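Local coordinates for protein putative peptidyl-prolyl cis-trans isomerase Cbf2 (Campylobacter jejuni, PDB 3RFW) that is a SurA-like chaperone that probably also catalyses cis-trans isomerisation of peptidyl-proline bonds in proteins, at residues A[87-92]-A[226-231]. Residues are numbered along the deposited sequence; the frame is centred on the assembly and turned at random.
Sequences NTIKID and GLKFEE
Leu227 opens the contact from the helical segment 226-231. Its CG lies beside the backbone N (chi1 -64°), and the side chain crosses that of Ile91 at about a right angle, so that Leu227 CD1 meets Ile91 CG2 at 3.9 Å. Leu227 O already accepts the helical hydrogen bond from Glu231 N (3.0 Å), and Ile91 CD1 merely packs against it. At Lys228 the backbone and CB form the surface: Ile91 CG1 comes to 3.7 Å from Lys228 N, and Ile91 CA and Lys228 CA, 6.2 Å apart, are the nearest CA pair. The lysine side chain, CG anti to the backbone N and extended from there on, runs alongside Ile89; Lys228 CG is 4.0 Å from Ile89 CG2, and its CE reaches Ile89 O, so its aliphatic part makes its share of the contact. One turn after Leu227, Glu231 presents methylene groups instead of its carboxylate. A bend at chi2 (64°) follows its anti chi1, and Glu231 CG lies 3.4 Å from Ile89 CG2 in a snug, oblique crossing, while Glu231 CB also touches Ile91 CD1. The cross-segment contacts are thus van der Waals in kind, with Ile89 and Ile91 of the extended connector turned to the helix and Lys90 directed away. The connector joins helix 63-86 to helix 93-103, which Asp92 N-caps through OD1 to Lys95 N. Helix 93-103 borders the contact, with Val96 against Ile91 and Phe99 against Leu227. In this helical part of the SurA-like chaperone, the sequence-distant helix 216-246 thereby packs back against the link between helices 63-86 and 93-103.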
loop_
_atom_site.group_PDB
_atom_site.type_symbol
_atom_site.label_atom_id
_atom_site.label_comp_id
_atom_site.label_asym_id
_atom_site.label_seq_id
_atom_site.Cartn_x
_atom_site.Cartn_y
_atom_site.Cartn_z
ATOM N N ASN A 87 22.494 -2.736 21.406
ATOM C CA ASN A 87 22.209 -2.492 22.824
ATOM C C ASN A 87 23.212 -1.562 23.518
ATOM O O ASN A 87 22.977 -1.137 24.651
ATOM C CB ASN A 87 22.112 -3.804 23.611
ATOM C CG ASN A 87 20.844 -4.580 23.308
ATOM O OD1 ASN A 87 20.816 -5.813 23.426
ATOM N ND2 ASN A 87 19.805 -3.874 22.874
ATOM N N THR A 88 24.348 -1.286 22.880
ATOM C CA THR A 88 25.289 -0.316 23.450
ATOM C C THR A 88 25.035 1.130 22.987
ATOM O O THR A 88 25.865 2.000 23.235
ATOM C CB THR A 88 26.746 -0.655 23.104
ATOM O OG1 THR A 88 26.978 -0.374 21.721
ATOM C CG2 THR A 88 27.082 -2.124 23.423
ATOM N N ILE A 89 23.989 1.356 22.190
ATOM C CA ILE A 89 23.769 2.676 21.593
ATOM C C ILE A 89 22.804 3.498 22.434
ATOM O O ILE A 89 21.689 3.070 22.706
ATOM C CB ILE A 89 23.275 2.605 20.137
ATOM C CG1 ILE A 89 23.997 1.492 19.362
ATOM C CG2 ILE A 89 23.467 3.952 19.448
ATOM C CD1 ILE A 89 25.340 1.907 18.718
ATOM N N LYS A 90 23.266 4.646 22.914
ATOM C CA LYS A 90 22.394 5.581 23.635
ATOM C C LYS A 90 22.674 7.015 23.209
ATOM O O LYS A 90 23.827 7.449 23.158
ATOM C CB LYS A 90 22.550 5.425 25.152
ATOM N N ILE A 91 21.625 7.726 22.825
ATOM C CA ILE A 91 21.738 9.150 22.597
ATOM C C ILE A 91 21.235 9.881 23.842
ATOM O O ILE A 91 20.081 9.708 24.256
ATOM C CB ILE A 91 20.916 9.580 21.369
ATOM C CG1 ILE A 91 21.030 8.526 20.247
ATOM C CG2 ILE A 91 21.353 10.965 20.892
ATOM C CD1 ILE A 91 22.457 8.260 19.767
ATOM N N ASP A 92 22.126 10.628 24.485
ATOM C CA ASP A 92 21.733 11.404 25.667
ATOM C C ASP A 92 20.881 12.636 25.296
ATOM O O ASP A 92 20.905 13.105 24.161
ATOM C CB ASP A 92 22.956 11.803 26.492
ATOM C CG ASP A 92 23.999 12.513 25.668
ATOM O OD1 ASP A 92 23.602 13.284 24.772
ATOM O OD2 ASP A 92 25.210 12.252 25.869
ATOM N N GLY A 226 16.241 8.797 14.825
ATOM C CA GLY A 226 17.126 9.048 13.688
ATOM C C GLY A 226 18.592 9.179 14.080
ATOM O O GLY A 226 19.472 8.712 13.357
ATOM N N LEU A 227 18.874 9.838 15.205
ATOM C CA LEU A 227 20.250 9.852 15.708
ATOM C C LEU A 227 20.728 8.461 16.167
ATOM O O LEU A 227 21.892 8.143 16.011
ATOM C CB LEU A 227 20.435 10.863 16.845
ATOM C CG LEU A 227 20.233 12.352 16.533
ATOM C CD1 LEU A 227 20.263 13.149 17.843
ATOM C CD2 LEU A 227 21.278 12.853 15.550
ATOM N N LYS A 228 19.856 7.671 16.796
ATOM C CA LYS A 228 20.247 6.320 17.246
ATOM C C LYS A 228 20.610 5.436 16.068
ATOM O O LYS A 228 21.531 4.631 16.139
ATOM C CB LYS A 228 19.108 5.657 18.004
ATOM C CG LYS A 228 19.515 4.417 18.772
ATOM C CD LYS A 228 18.358 3.900 19.639
ATOM C CE LYS A 228 18.736 2.618 20.385
ATOM N NZ LYS A 228 17.554 1.934 21.017
ATOM N N PHE A 229 19.869 5.603 14.982
ATOM C CA PHE A 229 20.020 4.762 13.833
ATOM C C PHE A 229 21.312 5.120 13.140
ATOM O O PHE A 229 22.083 4.237 12.796
ATOM C CB PHE A 229 18.823 4.907 12.881
ATOM C CG PHE A 229 19.035 4.261 11.529
ATOM C CD1 PHE A 229 19.196 5.035 10.389
ATOM C CD2 PHE A 229 19.088 2.877 11.401
ATOM C CE1 PHE A 229 19.394 4.443 9.136
ATOM C CE2 PHE A 229 19.282 2.277 10.158
ATOM C CZ PHE A 229 19.430 3.063 9.026
ATOM N N GLU A 230 21.577 6.420 12.985
ATOM C CA GLU A 230 22.831 6.870 12.381
ATOM C C GLU A 230 24.034 6.397 13.203
ATOM O O GLU A 230 25.078 6.049 12.654
ATOM C CB GLU A 230 22.865 8.396 12.276
ATOM C CG GLU A 230 21.800 8.984 11.363
ATOM C CD GLU A 230 22.122 8.750 9.890
ATOM O OE1 GLU A 230 23.310 8.930 9.514
ATOM O OE2 GLU A 230 21.206 8.334 9.133
ATOM N N GLU A 231 23.918 6.519 14.516
ATOM C CA GLU A 231 24.964 6.081 15.418
ATOM C C GLU A 231 25.158 4.565 15.297
ATOM O O GLU A 231 26.276 4.098 15.163
ATOM C CB GLU A 231 24.636 6.490 16.862
ATOM C CG GLU A 231 25.650 6.025 17.948
ATOM C CD GLU A 231 27.061 6.625 17.794
ATOM O OE1 GLU A 231 27.244 7.537 16.949
ATOM O OE2 GLU A 231 28.008 6.123 18.469
#